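Local atomic coordinates of PipY (Synechococcus elongatus, PDB entry 5NLC), a protein that binds pyridoxal 5'-phosphate and is probably involved in the cellular homeostasis of this vitamin B6 cofactor. Residues I22-N27 against H68-L73; N76-A81 against W94-R99; K80-F85 against R109-C114; R102-L107 against Q144-R149. One frame throughout, in Å; residues are numbered along the deposited sequence.

Contact 1 of 4, residues I22-N27 against H68-L73; sequences IAVSKN and HLLGKL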
# COMPACT_ATOMS: atom_id res chain seq x y z
N ILE A 22 -7.42 2.06 4.00
CA ILE A 22 -7.47 0.71 3.46
C ILE A 22 -7.88 -0.21 4.62
O ILE A 22 -7.21 -0.25 5.66
CB ILE A 22 -6.11 0.25 2.90
CG1 ILE A 22 -5.71 1.12 1.74
CG2 ILE A 22 -6.19 -1.23 2.43
CD1 ILE A 22 -4.24 0.98 1.36
N ALA A 23 -9.04 -0.86 4.47
CA ALA A 23 -9.50 -1.79 5.47
C ALA A 23 -8.74 -3.11 5.34
O ALA A 23 -8.84 -3.82 4.34
CB ALA A 23 -10.99 -2.02 5.39
N VAL A 24 -7.93 -3.41 6.33
CA VAL A 24 -7.10 -4.61 6.35
C VAL A 24 -7.98 -5.79 6.77
O VAL A 24 -8.37 -5.88 7.94
CB VAL A 24 -5.86 -4.49 7.23
CG1 VAL A 24 -5.08 -5.81 7.20
CG2 VAL A 24 -5.00 -3.32 6.80
N SER A 25 -8.32 -6.63 5.80
CA SER A 25 -9.35 -7.68 5.98
C SER A 25 -8.69 -9.02 6.34
O SER A 25 -9.35 -10.02 6.39
CB SER A 25 -10.19 -7.83 4.69
OG SER A 25 -9.36 -8.02 3.52
N LYS A 26 -7.39 -9.00 6.60
CA LYS A 26 -6.59 -10.20 6.87
C LYS A 26 -7.20 -11.25 7.74
O LYS A 26 -7.12 -12.44 7.38
CB LYS A 26 -5.22 -9.81 7.45
CG LYS A 26 -4.47 -10.89 8.20
CD LYS A 26 -3.09 -10.37 8.60
CE LYS A 26 -3.15 -9.24 9.66
NZ LYS A 26 -2.37 -7.99 9.29
N ASN A 27 -7.77 -10.90 8.88
CA ASN A 27 -8.39 -12.01 9.68
C ASN A 27 -9.92 -12.03 9.66
O ASN A 27 -10.56 -12.51 10.60
CB ASN A 27 -7.92 -11.94 11.13
CG ASN A 27 -6.43 -12.15 11.27
OD1 ASN A 27 -5.95 -13.26 11.02
ND2 ASN A 27 -5.70 -11.10 11.72
N HIS A 68 -5.77 -4.18 -2.39
CA HIS A 68 -4.41 -3.67 -2.11
C HIS A 68 -3.61 -4.81 -1.51
O HIS A 68 -4.07 -5.42 -0.50
CB HIS A 68 -4.50 -2.55 -1.08
CG HIS A 68 -5.19 -1.31 -1.57
ND1 HIS A 68 -4.50 -0.19 -1.94
CD2 HIS A 68 -6.49 -1.02 -1.77
CE1 HIS A 68 -5.35 0.73 -2.37
NE2 HIS A 68 -6.57 0.28 -2.22
N LEU A 69 -2.42 -5.10 -2.04
CA LEU A 69 -1.52 -6.02 -1.43
C LEU A 69 -0.54 -5.22 -0.59
O LEU A 69 0.16 -4.34 -1.07
CB LEU A 69 -0.79 -6.87 -2.50
CG LEU A 69 0.30 -7.78 -1.97
CD1 LEU A 69 -0.30 -8.80 -1.02
CD2 LEU A 69 0.99 -8.51 -3.09
N LEU A 70 -0.47 -5.57 0.70
CA LEU A 70 0.24 -4.80 1.65
C LEU A 70 1.52 -5.45 2.18
O LEU A 70 2.29 -4.77 2.84
CB LEU A 70 -0.69 -4.50 2.82
CG LEU A 70 -1.96 -3.72 2.49
CD1 LEU A 70 -2.81 -3.63 3.76
CD2 LEU A 70 -1.65 -2.41 1.86
N GLY A 71 1.69 -6.75 2.04
CA GLY A 71 2.82 -7.41 2.62
C GLY A 71 3.81 -7.85 1.56
O GLY A 71 3.62 -7.59 0.37
N LYS A 72 4.79 -8.61 2.01
CA LYS A 72 5.97 -9.00 1.22
C LYS A 72 5.50 -9.79 0.01
O LYS A 72 4.69 -10.67 0.15
CB LYS A 72 6.87 -9.88 2.10
CG LYS A 72 8.00 -10.65 1.44
CD LYS A 72 9.07 -9.71 0.91
CE LYS A 72 10.21 -10.55 0.27
NZ LYS A 72 11.23 -9.69 -0.37
N LEU A 73 6.04 -9.52 -1.15
CA LEU A 73 5.62 -10.22 -2.35
C LEU A 73 6.86 -10.88 -2.89
O LEU A 73 7.81 -10.20 -3.25
CB LEU A 73 5.04 -9.24 -3.36
CG LEU A 73 4.69 -9.82 -4.73
CD1 LEU A 73 3.76 -11.04 -4.63
CD2 LEU A 73 4.11 -8.78 -5.68

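Contact 2 of 4, residues N76-A81 against W94-R99; sequences NKARKA and WALAER. With PO4 (phosphate ion), chain C.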
# COMPACT_ATOMS: atom_id res chain seq x y z
N ASN A 76 8.16 -15.06 -7.35
CA ASN A 76 7.39 -16.16 -7.94
C ASN A 76 5.88 -16.12 -7.72
O ASN A 76 5.16 -17.00 -8.20
CB ASN A 76 7.98 -17.54 -7.51
CG ASN A 76 7.70 -17.92 -6.01
OD1 ASN A 76 7.05 -17.21 -5.21
ND2 ASN A 76 8.24 -19.07 -5.64
N LYS A 77 5.40 -15.16 -6.94
CA LYS A 77 3.99 -14.91 -6.76
C LYS A 77 3.58 -13.61 -7.47
O LYS A 77 2.44 -13.18 -7.34
CB LYS A 77 3.63 -14.80 -5.26
CG LYS A 77 3.69 -16.09 -4.46
CD LYS A 77 2.64 -17.10 -4.96
CE LYS A 77 2.85 -18.49 -4.36
NZ LYS A 77 2.69 -18.48 -2.88
N ALA A 78 4.50 -13.00 -8.19
CA ALA A 78 4.22 -11.73 -8.85
C ALA A 78 3.07 -11.92 -9.85
O ALA A 78 2.26 -11.06 -9.99
CB ALA A 78 5.46 -11.16 -9.50
N ARG A 79 3.00 -13.08 -10.53
CA ARG A 79 1.96 -13.28 -11.52
C ARG A 79 0.57 -13.25 -10.89
O ARG A 79 -0.33 -12.58 -11.38
CB ARG A 79 2.21 -14.59 -12.26
CG ARG A 79 1.25 -14.86 -13.40
CD ARG A 79 1.66 -16.16 -14.14
NE ARG A 79 2.77 -15.83 -14.98
CZ ARG A 79 2.68 -15.22 -16.17
NH1 ARG A 79 1.51 -14.95 -16.75
NH2 ARG A 79 3.79 -14.91 -16.81
N LYS A 80 0.38 -14.02 -9.81
CA LYS A 80 -0.89 -13.97 -9.10
C LYS A 80 -1.20 -12.59 -8.54
O LYS A 80 -2.34 -12.21 -8.49
CB LYS A 80 -0.95 -15.03 -8.00
CG LYS A 80 -1.08 -16.45 -8.56
CD LYS A 80 -0.98 -17.43 -7.40
CE LYS A 80 -1.41 -18.85 -7.80
NZ LYS A 80 -0.64 -19.83 -6.99
N ALA A 81 -0.21 -11.86 -8.07
CA ALA A 81 -0.44 -10.49 -7.57
C ALA A 81 -0.94 -9.55 -8.68
O ALA A 81 -1.87 -8.80 -8.47
CB ALA A 81 0.83 -9.94 -6.97
N TRP A 94 14.24 -3.31 -7.49
CA TRP A 94 14.20 -3.15 -8.92
C TRP A 94 13.71 -4.46 -9.54
O TRP A 94 12.83 -4.48 -10.44
CB TRP A 94 15.59 -2.77 -9.50
CG TRP A 94 15.63 -3.05 -10.92
CD1 TRP A 94 16.20 -4.11 -11.51
CD2 TRP A 94 14.95 -2.33 -11.96
NE1 TRP A 94 15.99 -4.06 -12.88
CE2 TRP A 94 15.20 -3.00 -13.17
CE3 TRP A 94 14.18 -1.18 -12.00
CZ2 TRP A 94 14.70 -2.54 -14.41
CZ3 TRP A 94 13.66 -0.74 -13.23
CH2 TRP A 94 13.94 -1.41 -14.39
N ALA A 95 14.28 -5.59 -9.12
CA ALA A 95 13.87 -6.87 -9.69
C ALA A 95 12.36 -7.12 -9.67
O ALA A 95 11.77 -7.58 -10.63
CB ALA A 95 14.53 -8.00 -8.93
N LEU A 96 11.73 -6.75 -8.55
CA LEU A 96 10.32 -7.03 -8.40
C LEU A 96 9.55 -6.07 -9.30
O LEU A 96 8.53 -6.46 -9.93
CB LEU A 96 9.84 -6.89 -6.95
CG LEU A 96 8.33 -7.22 -6.72
CD1 LEU A 96 7.93 -8.59 -7.21
CD2 LEU A 96 7.91 -7.00 -5.25
N ALA A 97 9.98 -4.83 -9.36
CA ALA A 97 9.29 -3.85 -10.20
C ALA A 97 9.34 -4.29 -11.66
O ALA A 97 8.30 -4.26 -12.37
CB ALA A 97 9.91 -2.50 -10.08
N GLU A 98 10.54 -4.67 -12.10
CA GLU A 98 10.74 -5.20 -13.48
C GLU A 98 9.88 -6.42 -13.78
O GLU A 98 9.27 -6.54 -14.87
CB GLU A 98 12.22 -5.49 -13.76
CG GLU A 98 12.40 -5.80 -15.25
CD GLU A 98 13.80 -5.76 -15.76
OE1 GLU A 98 14.74 -6.23 -15.08
OE2 GLU A 98 13.94 -5.25 -16.92
N ARG A 99 9.85 -7.34 -12.82
CA ARG A 99 9.10 -8.58 -12.95
C ARG A 99 7.59 -8.27 -13.08
O ARG A 99 6.92 -8.78 -14.00
CB ARG A 99 9.38 -9.48 -11.75
CG ARG A 99 8.73 -10.85 -11.75
CD ARG A 99 9.47 -11.79 -12.62
NE ARG A 99 9.04 -13.16 -12.48
CZ ARG A 99 9.63 -14.09 -11.73
NH1 ARG A 99 9.12 -15.31 -11.74
NH2 ARG A 99 10.70 -13.84 -10.97
P PO4 C . 6.59 -15.59 -14.48
O1 PO4 C . 7.08 -14.28 -13.95
O2 PO4 C . 5.39 -16.05 -13.68
O3 PO4 C . 6.21 -15.40 -15.93
O4 PO4 C . 7.72 -16.61 -14.40

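Contact 3 of 4, residues K80-F85 against R109-C114; sequences KAVEHF and RSPKLC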
# COMPACT_ATOMS: atom_id res chain seq x y z
N LYS A 80 0.38 -14.02 -9.81
CA LYS A 80 -0.89 -13.97 -9.10
C LYS A 80 -1.20 -12.59 -8.54
O LYS A 80 -2.34 -12.21 -8.49
CB LYS A 80 -0.95 -15.03 -8.00
CG LYS A 80 -1.08 -16.45 -8.56
CD LYS A 80 -0.98 -17.43 -7.40
CE LYS A 80 -1.41 -18.85 -7.80
NZ LYS A 80 -0.64 -19.83 -6.99
N ALA A 81 -0.21 -11.86 -8.07
CA ALA A 81 -0.44 -10.49 -7.57
C ALA A 81 -0.94 -9.55 -8.68
O ALA A 81 -1.87 -8.80 -8.47
CB ALA A 81 0.83 -9.94 -6.97
N VAL A 82 -0.35 -9.64 -9.88
CA VAL A 82 -0.82 -8.83 -10.99
C VAL A 82 -2.27 -9.19 -11.35
O VAL A 82 -3.07 -8.32 -11.66
CB VAL A 82 0.12 -8.92 -12.19
CG1 VAL A 82 -0.44 -8.16 -13.39
CG2 VAL A 82 1.49 -8.37 -11.83
N GLU A 83 -2.59 -10.46 -11.27
CA GLU A 83 -3.89 -10.93 -11.72
C GLU A 83 -4.98 -10.49 -10.74
O GLU A 83 -6.07 -10.21 -11.20
CB GLU A 83 -3.91 -12.47 -11.88
CG GLU A 83 -3.17 -13.01 -13.13
CD GLU A 83 -3.06 -14.56 -13.17
OE1 GLU A 83 -3.09 -15.21 -12.11
OE2 GLU A 83 -2.92 -15.12 -14.28
N HIS A 84 -4.67 -10.42 -9.43
CA HIS A 84 -5.64 -10.27 -8.37
C HIS A 84 -5.65 -8.92 -7.65
O HIS A 84 -6.57 -8.71 -6.94
CB HIS A 84 -5.49 -11.40 -7.34
CG HIS A 84 -5.87 -12.73 -7.91
ND1 HIS A 84 -7.15 -13.23 -7.85
CD2 HIS A 84 -5.15 -13.61 -8.63
CE1 HIS A 84 -7.20 -14.36 -8.54
NE2 HIS A 84 -5.99 -14.64 -8.98
N PHE A 85 -4.63 -8.08 -7.75
CA PHE A 85 -4.60 -6.85 -6.99
C PHE A 85 -4.64 -5.65 -7.92
O PHE A 85 -4.00 -5.62 -8.96
CB PHE A 85 -3.38 -6.85 -6.08
CG PHE A 85 -3.53 -7.81 -4.89
CD1 PHE A 85 -4.15 -7.39 -3.73
CD2 PHE A 85 -3.05 -9.07 -4.96
CE1 PHE A 85 -4.32 -8.25 -2.66
CE2 PHE A 85 -3.20 -9.96 -3.91
CZ PHE A 85 -3.83 -9.56 -2.75
N ARG A 109 -2.48 -5.90 -18.14
CA ARG A 109 -2.94 -5.25 -16.89
C ARG A 109 -1.93 -4.20 -16.49
O ARG A 109 -0.85 -4.16 -17.02
CB ARG A 109 -3.15 -6.25 -15.75
CG ARG A 109 -4.22 -7.33 -15.93
CD ARG A 109 -5.60 -6.84 -16.36
NE ARG A 109 -6.58 -7.92 -16.54
CZ ARG A 109 -6.94 -8.48 -17.70
NH1 ARG A 109 -6.44 -8.12 -18.86
NH2 ARG A 109 -7.85 -9.43 -17.66
N SER A 110 -2.32 -3.32 -15.55
CA SER A 110 -1.44 -2.27 -15.10
C SER A 110 -1.64 -2.06 -13.61
O SER A 110 -2.46 -1.21 -13.21
CB SER A 110 -1.83 -1.00 -15.82
OG SER A 110 -0.85 -0.01 -15.58
N PRO A 111 -0.90 -2.81 -12.78
CA PRO A 111 -1.05 -2.52 -11.31
C PRO A 111 -0.54 -1.14 -10.93
O PRO A 111 0.46 -0.68 -11.50
CB PRO A 111 -0.20 -3.59 -10.65
CG PRO A 111 0.77 -3.99 -11.70
CD PRO A 111 0.05 -3.91 -13.01
N LYS A 112 -1.20 -0.52 -9.93
CA LYS A 112 -0.68 0.64 -9.29
C LYS A 112 0.28 0.22 -8.16
O LYS A 112 -0.03 -0.69 -7.35
CB LYS A 112 -1.82 1.55 -8.82
CG LYS A 112 -2.50 2.24 -9.97
CD LYS A 112 -3.76 2.92 -9.55
CE LYS A 112 -4.87 2.73 -10.57
NZ LYS A 112 -5.78 3.92 -10.46
N LEU A 113 1.48 0.84 -8.11
CA LEU A 113 2.59 0.41 -7.27
C LEU A 113 3.00 1.52 -6.36
O LEU A 113 3.01 2.69 -6.76
CB LEU A 113 3.78 -0.01 -8.10
CG LEU A 113 3.54 -1.03 -9.21
CD1 LEU A 113 4.88 -1.35 -9.83
CD2 LEU A 113 2.94 -2.31 -8.76
N CYS A 114 3.26 1.15 -5.11
CA CYS A 114 4.12 1.93 -4.26
C CYS A 114 5.46 1.20 -4.14
O CYS A 114 5.57 -0.05 -4.14
CB CYS A 114 3.50 2.23 -2.88
SG CYS A 114 2.01 3.27 -2.99

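Contact 4 of 4, residues R102-L107 against Q144-R149; sequences RIAGEL and QQVQIR. With PO4 (phosphate ion), chain C.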
# COMPACT_ATOMS: atom_id res chain seq x y z
N ARG A 102 6.87 -6.85 -16.56
CA ARG A 102 6.93 -7.85 -17.60
C ARG A 102 5.59 -8.67 -17.61
O ARG A 102 4.95 -8.83 -18.64
CB ARG A 102 8.11 -8.77 -17.41
CG ARG A 102 8.13 -9.90 -18.44
CD ARG A 102 9.40 -10.75 -18.41
NE ARG A 102 9.56 -11.55 -17.19
CZ ARG A 102 8.78 -12.58 -16.80
NH1 ARG A 102 7.70 -12.97 -17.47
NH2 ARG A 102 9.10 -13.21 -15.67
N ILE A 103 5.16 -9.09 -16.43
CA ILE A 103 3.94 -9.85 -16.27
C ILE A 103 2.73 -9.02 -16.62
O ILE A 103 1.85 -9.50 -17.35
CB ILE A 103 3.80 -10.43 -14.85
CG1 ILE A 103 4.90 -11.49 -14.61
CG2 ILE A 103 2.43 -11.11 -14.68
CD1 ILE A 103 5.14 -11.78 -13.10
N ALA A 104 2.70 -7.76 -16.14
CA ALA A 104 1.63 -6.80 -16.49
C ALA A 104 1.46 -6.69 -18.03
O ALA A 104 0.33 -6.81 -18.51
CB ALA A 104 1.87 -5.46 -15.86
N GLY A 105 2.56 -6.55 -18.74
CA GLY A 105 2.56 -6.48 -20.21
C GLY A 105 2.03 -7.73 -20.90
O GLY A 105 1.23 -7.66 -21.85
N GLU A 106 2.41 -8.89 -20.37
CA GLU A 106 1.88 -10.18 -20.88
C GLU A 106 0.37 -10.32 -20.65
O GLU A 106 -0.35 -10.76 -21.55
CB GLU A 106 2.59 -11.36 -20.21
CG GLU A 106 4.09 -11.46 -20.51
CD GLU A 106 4.80 -12.61 -19.76
OE1 GLU A 106 4.10 -13.41 -19.06
OE2 GLU A 106 6.08 -12.67 -19.89
N LEU A 107 -0.10 -9.97 -19.47
CA LEU A 107 -1.53 -10.05 -19.15
C LEU A 107 -2.42 -8.87 -19.59
O LEU A 107 -3.63 -8.95 -19.42
CB LEU A 107 -1.76 -10.28 -17.65
CG LEU A 107 -1.04 -11.51 -17.01
CD1 LEU A 107 -1.18 -11.43 -15.51
CD2 LEU A 107 -1.49 -12.83 -17.61
N GLN A 144 6.70 0.58 -18.76
CA GLN A 144 5.50 1.08 -19.46
C GLN A 144 4.20 0.45 -19.03
O GLN A 144 3.15 0.98 -19.38
CB GLN A 144 5.64 0.77 -20.96
CG GLN A 144 6.89 1.33 -21.57
CD GLN A 144 6.86 2.84 -21.61
OE1 GLN A 144 6.07 3.44 -22.35
NE2 GLN A 144 7.73 3.48 -20.81
N GLN A 145 4.26 -0.67 -18.33
CA GLN A 145 3.07 -1.48 -18.05
C GLN A 145 2.61 -1.43 -16.59
O GLN A 145 1.76 -2.25 -16.20
CB GLN A 145 3.36 -2.94 -18.32
CG GLN A 145 4.17 -3.25 -19.55
CD GLN A 145 3.45 -2.86 -20.80
OE1 GLN A 145 2.22 -2.77 -20.82
NE2 GLN A 145 4.17 -2.65 -21.83
N VAL A 146 3.29 -0.68 -15.75
CA VAL A 146 2.83 -0.47 -14.38
C VAL A 146 2.62 0.97 -14.16
O VAL A 146 3.12 1.75 -14.94
CB VAL A 146 3.86 -1.00 -13.40
CG1 VAL A 146 3.91 -2.54 -13.43
CG2 VAL A 146 5.23 -0.37 -13.63
N GLN A 147 1.97 1.35 -13.04
CA GLN A 147 1.74 2.78 -12.71
C GLN A 147 2.36 3.00 -11.37
O GLN A 147 1.75 2.66 -10.35
CB GLN A 147 0.25 3.16 -12.68
CG GLN A 147 -0.45 2.99 -14.04
CD GLN A 147 -1.95 3.04 -13.88
OE1 GLN A 147 -2.49 4.11 -13.77
NE2 GLN A 147 -2.60 1.89 -13.73
N ILE A 148 3.58 3.52 -11.35
CA ILE A 148 4.27 3.81 -10.04
C ILE A 148 3.65 5.07 -9.46
O ILE A 148 3.65 6.08 -10.14
CB ILE A 148 5.79 3.93 -10.24
CG1 ILE A 148 6.33 2.58 -10.69
CG2 ILE A 148 6.46 4.33 -8.91
CD1 ILE A 148 7.73 2.70 -11.29
N ARG A 149 3.07 5.03 -8.25
CA ARG A 149 2.31 6.18 -7.77
C ARG A 149 2.83 6.76 -6.48
O ARG A 149 2.33 7.81 -6.04
CB ARG A 149 0.84 5.73 -7.55
CG ARG A 149 0.13 5.32 -8.84
CD ARG A 149 0.13 6.40 -9.91
NE ARG A 149 -0.43 7.61 -9.37
CZ ARG A 149 -1.73 7.78 -9.09
NH1 ARG A 149 -2.10 8.95 -8.56
NH2 ARG A 149 -2.66 6.81 -9.35
P PO4 C . 6.59 -15.59 -14.48
O1 PO4 C . 7.08 -14.28 -13.95
O2 PO4 C . 5.39 -16.05 -13.68
O3 PO4 C . 6.21 -15.40 -15.93
O4 PO4 C . 7.72 -16.61 -14.40

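Contact 1 of 4, residues I22-N27 against H68-L73
H68 lays its imidazole against I22, and this pair carries most of the contact. The I22 CD1 methyl sits over one face of the ring, 3.8 Å from its centroid and 24° off the ring normal, a CH-pi contact displaced towards the ND1 side: CD1 is 3.5 Å from H68 ND1. I22 CG1 stands beside the backbone N (chi1 -63°) and chi2 is extended, which sends CD1 out to the ring, while CG2 rests near H68 CB and CG. Both ring nitrogens have partners, ND1 bonding to H89 and NE2 to H43, so the ring is fixed in rotation and presents a steady face to the methyl. W87 stacks on H68 and W208 meets it edge-to-face. Were this histidine an alanine, the I22 methyl would probably face a gap, and H89 and H43 would each lack a ring nitrogen to bond.

Two residues on, L70 holds the other end. Its CD1 meets V24 CG2 at 3.8 Å, and its CD2 lies 4.3 Å from I22 CD1, so the two methyls of one leucine are divided between two residues of strand 20-24. L70 also touches N47 and R210, both of which bind pyridoxal 5'-phosphate, although this model is without the cofactor. V24 is two residues ahead of K26, the predicted Schiff-base lysine. Strands 20-24 and 66-69 are separated in the sheet by strand 43-46, so their side chains meet across the interior of the modified TIM barrel, beside the cofactor site of a fold type III PLP protein.

Contact 2 of 4, residues N76-A81 against W94-R99
R99 lies along A78 with its aliphatic base and carries its guanidinium on to a phosphate ion, probably picked up from the crystallisation liquor, that R79 of the facing helix also binds. Each of these two guanidinium groups has the phosphorus at its edge and in its plane, but they grip differently. R79 uses a fork: NE donates to phosphate O2 and NH2 donates to phosphate O3 at 2.6 Å, nearly straight at 172°. R99 aims mainly at one oxygen, with NE 2.7 Å from phosphate O1 at 165°, while its NH1 makes a weak bond to that oxygen and a long one of 3.3 Å to phosphate O4. R102 completes the grip, so three arginines gather round the anion.

The direct protein contact is small and apolar. A78 CB is 4.0 Å from R99 CG and 4.2 Å from L96 CD1, so the alanine methyl touches both the arginine and the leucine about one helical turn before it. The R99 chain bends at chi2 (79°), which carries it past A78 and brings NH1 to 4.3 Å from N76 CA. With a leucine at this position, phosphate O1 would probably lose its NE donor, and the anion this part of its hold from helix 94-107.

Around this pair, A78 also packs on L100 and I103, continuing the seam between the helices. Helices 78-84 and 94-107 flank strand 87-91 in sequence, and their packing side by side belongs to the outer helical layer of the TIM-type beta/alpha barrel.

Contact 3 of 4, residues K80-F85 against R109-C114
V82 is where helix 78-84 leans on the segment leading into strand 112-116, a contact between a helix of the outer layer of the modified TIM barrel and the loop ahead of a strand. The helix runs between strands 66-69 and 87-91, so here it reaches past its own crossover to the start of the strand beyond. One methyl does the touching: V82 CG1, anti to the backbone N (chi1 175°), lies 4.1 Å from R109 CB and 4.3 Å from P111 CD. It therefore packs on the root of the arginine and on the CD of P111; R109, deposited in two conformers, meets V82 here through CB. L100 and I103 of helix 94-107 cover V82 further, making the valine a point where two helices and the strand entrance meet. P111 in turn touches A104 of that second helix.

Further on, F85 leaves helical angles (phi -116°, psi 145°) and its ring turns from the R109-C114 segment towards W67 and L69 of strand 66-69. F85 N donates to A81 O at 2.9 Å, and the same carbonyl oxygen lies at the edge of the F85 ring, in its plane.

Contact 4 of 4, residues R102-L107 against Q144-R149
A104 and G105 form the small-residue face of helix 94-107 against which Q145 and V146 settle. A104 CB presses on the backbone carbonyl of Q145, 3.2 Å from its O, and stands 3.8 Å from Q145 CB; the same methyl reaches V146 CG1 at 4.3 Å. Next to it, Q145 CG lies 3.7 Å from G105 CA. The fit is close, because a CB on G105 would come within 3.2 Å of that CG. In Q145, CG stands beside the backbone N and the chain bends at chi2 (-65°), bringing CD and OE1 near G105 CA.

The next shell fixes the backbone of Q145: its N bonds to D101 OD1, from the preceding turn of the helix, and its O receives a weak bond from S110 OG. On another side of the helix, R102 NH1 makes a salt bridge to E106 OE2, one turn on, at 2.9 Å and 41° out of the carboxylate plane. R102 also grips the phosphate ion with its two terminal nitrogens, NH2 to phosphate O1 at 2.9 Å and NH1 to phosphate O3 at 3.2 Å.

P111, at the entrance of strand 112-116, touches V146. Beyond V146 the chain enters strand 147-152, neighbour of 112-116 in the parallel sheet, so the C-terminal part of helix 94-107 sits by the entrances of these two strands, and through I103 and L107 it also packs on helix 78-84.

How the contacts relate
The four contacts run from the barrel interior outward. Contact 1 lies beside the cofactor pocket; the centres of contacts 3, 2 and 4 are about 13, 17 and 20 Å from its own, and these three lie away from the annotated sites. Contact 1 joins the helical layer through L73, whose CD2 is 3.7 Å from A81 CB. Contacts 2 and 3 share K80 and A81 on helix 78-84, while contacts 2 and 4 share helix 94-107 and the phosphate, with a salt bridge from R79 NH2 to E106 OE1 at 2.7 Å. Contacts 3 and 4 meet in the sheet, where L113 O and R149 N, 2.8 Å apart, probably hydrogen-bond.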